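Local coordinates for probable GTP-binding protein engB (Pyrococcus horikoshii, PDB 2CXX) that binds guanine nucleotides as a GTPase of the EngB family and is probably needed for normal cell division and septation, at residues F144-F149 and K158-I163. Sequence-based numbering, arbitrary orientation.
Sequences FLAEKF and KVFIPI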
loop_
_atom_site.group_PDB
_atom_site.type_symbol
_atom_site.label_atom_id
_atom_site.label_comp_id
_atom_site.label_asym_id
_atom_site.label_seq_id
_atom_site.Cartn_x
_atom_site.Cartn_y
_atom_site.Cartn_z
ATOM N N PHE A 144 6.737 -2.771 -15.206
ATOM C CA PHE A 144 6.431 -1.361 -15.431
ATOM C C PHE A 144 6.524 -0.588 -14.108
ATOM O O PHE A 144 7.129 0.486 -14.032
ATOM C CB PHE A 144 4.980 -1.241 -16.024
ATOM C CG PHE A 144 4.532 0.150 -16.267
ATOM C CD1 PHE A 144 4.875 0.805 -17.445
ATOM C CD2 PHE A 144 3.768 0.824 -15.314
ATOM C CE1 PHE A 144 4.456 2.095 -17.661
ATOM C CE2 PHE A 144 3.350 2.092 -15.506
ATOM C CZ PHE A 144 3.683 2.758 -16.685
ATOM N N LEU A 145 5.897 -1.131 -13.061
ATOM C CA LEU A 145 5.882 -0.470 -11.777
ATOM C C LEU A 145 7.294 -0.386 -11.229
ATOM O O LEU A 145 7.655 0.597 -10.607
ATOM C CB LEU A 145 4.962 -1.239 -10.793
ATOM C CG LEU A 145 3.461 -1.332 -11.121
ATOM C CD1 LEU A 145 2.702 -2.031 -9.993
ATOM C CD2 LEU A 145 2.942 0.059 -11.277
ATOM N N ALA A 146 8.102 -1.417 -11.448
ATOM C CA ALA A 146 9.464 -1.386 -10.919
ATOM C C ALA A 146 10.237 -0.232 -11.559
ATOM O O ALA A 146 10.925 0.504 -10.870
ATOM C CB ALA A 146 10.174 -2.735 -11.151
ATOM N N GLU A 147 10.082 -0.035 -12.871
ATOM C CA GLU A 147 10.772 1.056 -13.541
ATOM C C GLU A 147 10.248 2.429 -13.022
ATOM O O GLU A 147 11.037 3.327 -12.763
ATOM C CB GLU A 147 10.540 0.888 -15.060
ATOM C CG GLU A 147 11.499 1.622 -15.995
ATOM C CD GLU A 147 11.173 3.055 -16.185
ATOM O OE1 GLU A 147 9.984 3.386 -16.209
ATOM O OE2 GLU A 147 12.116 3.875 -16.338
ATOM N N LYS A 148 8.929 2.571 -12.830
ATOM C CA LYS A 148 8.387 3.860 -12.383
ATOM C C LYS A 148 8.711 4.182 -10.918
ATOM O O LYS A 148 8.873 5.359 -10.549
ATOM C CB LYS A 148 6.856 3.884 -12.585
ATOM C CG LYS A 148 6.430 3.849 -14.070
ATOM C CD LYS A 148 6.844 5.117 -14.763
ATOM C CE LYS A 148 6.718 4.992 -16.275
ATOM N NZ LYS A 148 7.277 6.200 -16.979
ATOM N N PHE A 149 8.800 3.140 -10.096
ATOM C CA PHE A 149 9.093 3.304 -8.654
ATOM C C PHE A 149 10.625 3.355 -8.373
ATOM O O PHE A 149 11.030 3.524 -7.239
ATOM C CB PHE A 149 8.561 2.108 -7.875
ATOM C CG PHE A 149 7.056 2.086 -7.668
ATOM C CD1 PHE A 149 6.191 2.925 -8.405
ATOM C CD2 PHE A 149 6.497 1.130 -6.774
ATOM C CE1 PHE A 149 4.822 2.809 -8.262
ATOM C CE2 PHE A 149 5.106 1.002 -6.638
ATOM C CZ PHE A 149 4.266 1.837 -7.382
ATOM N N LYS A 158 11.646 -9.219 -4.659
ATOM C CA LYS A 158 11.723 -9.011 -3.221
ATOM C C LYS A 158 10.702 -7.935 -2.810
ATOM O O LYS A 158 10.174 -7.902 -1.681
ATOM C CB LYS A 158 13.125 -8.515 -2.824
ATOM C CG LYS A 158 14.264 -9.524 -3.099
ATOM C CD LYS A 158 14.063 -10.811 -2.275
ATOM C CE LYS A 158 15.124 -11.851 -2.672
ATOM N NZ LYS A 158 15.170 -12.042 -4.186
ATOM N N VAL A 159 10.416 -7.064 -3.764
ATOM C CA VAL A 159 9.524 -5.944 -3.504
ATOM C C VAL A 159 8.088 -6.162 -3.905
ATOM O O VAL A 159 7.171 -5.949 -3.087
ATOM C CB VAL A 159 10.024 -4.680 -4.214
ATOM C CG1 VAL A 159 9.065 -3.499 -3.955
ATOM C CG2 VAL A 159 11.418 -4.335 -3.701
ATOM N N PHE A 160 7.904 -6.612 -5.139
ATOM C CA PHE A 160 6.564 -6.786 -5.730
ATOM C C PHE A 160 5.953 -8.160 -5.565
ATOM O O PHE A 160 6.420 -9.136 -6.144
ATOM C CB PHE A 160 6.596 -6.416 -7.223
ATOM C CG PHE A 160 6.898 -4.982 -7.454
ATOM C CD1 PHE A 160 8.196 -4.586 -7.681
ATOM C CD2 PHE A 160 5.862 -4.028 -7.455
ATOM C CE1 PHE A 160 8.480 -3.260 -7.924
ATOM C CE2 PHE A 160 6.124 -2.682 -7.703
ATOM C CZ PHE A 160 7.454 -2.312 -7.946
ATOM N N ILE A 161 4.886 -8.238 -4.766
ATOM C CA ILE A 161 4.222 -9.517 -4.539
ATOM C C ILE A 161 2.790 -9.473 -5.070
ATOM O O ILE A 161 1.909 -8.800 -4.493
ATOM C CB ILE A 161 4.121 -9.849 -3.013
ATOM C CG1 ILE A 161 5.495 -9.712 -2.350
ATOM C CG2 ILE A 161 3.541 -11.259 -2.824
ATOM C CD1 ILE A 161 6.527 -10.686 -2.788
ATOM N N PRO A 162 2.541 -10.141 -6.198
ATOM C CA PRO A 162 1.162 -10.105 -6.689
ATOM C C PRO A 162 0.228 -11.007 -5.848
ATOM O O PRO A 162 0.570 -12.129 -5.445
ATOM C CB PRO A 162 1.305 -10.544 -8.144
ATOM C CG PRO A 162 2.503 -11.424 -8.139
ATOM C CD PRO A 162 3.450 -10.853 -7.125
ATOM N N ILE A 163 -0.971 -10.495 -5.555
ATOM C CA ILE A 163 -1.942 -11.259 -4.749
ATOM C C ILE A 163 -3.368 -10.976 -5.258
ATOM O O ILE A 163 -3.586 -10.077 -6.084
ATOM C CB ILE A 163 -1.936 -10.759 -3.259
ATOM C CG1 ILE A 163 -2.115 -9.229 -3.280
ATOM C CG2 ILE A 163 -0.573 -10.999 -2.568
ATOM C CD1 ILE A 163 -2.378 -8.609 -1.948
#
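Phe160 pushes the far end of its ring against helix 138-149, where Leu145, Ala146 and Phe149 receive it. CE2 of Phe160 lies 3.6 Å from Leu145 CB. CE1 of Phe160 is 3.7 Å from Ala146 CB. Between them, CZ of Phe160 meets the helix backbone, 3.7 Å from Ala146 CA. Phe149 adds CD2, 3.8 Å from Phe160 CZ. Its ring plane is turned 34° from that of Phe160, so the two rings meet obliquely. The contact is apolar and buried.

Phe160 opens strand 160-162, an outermost strand of the central sheet of this P-loop GTPase fold. Strand 125-130, helix 138-149 and strand 160-162 form a beta-alpha-beta crossover, with short helix 156-159 leading into the last strand. Across 144-149 and 158-163, Phe160 joins strand to helix. With an alanine at Phe160, a gap would probably open against Leu145 and Ala146, and the Phe149 ring would lose this neighbour. The strand leads to Ile163, predicted to bind GTP, but the Leu145 side chain is about 14 Å from the bound GDP.

With CG of Phe160 anti to its carbonyl carbon (chi1 -65°), the ring ends at Leu145 and Ala146. Val159 CG1 sits over one ring face, near its rim. Val127 and Val129 of the adjacent strand also touch Phe160. Farther out, Leu145 leans on Ile99, and Phe149 meets the Tyr115 ring.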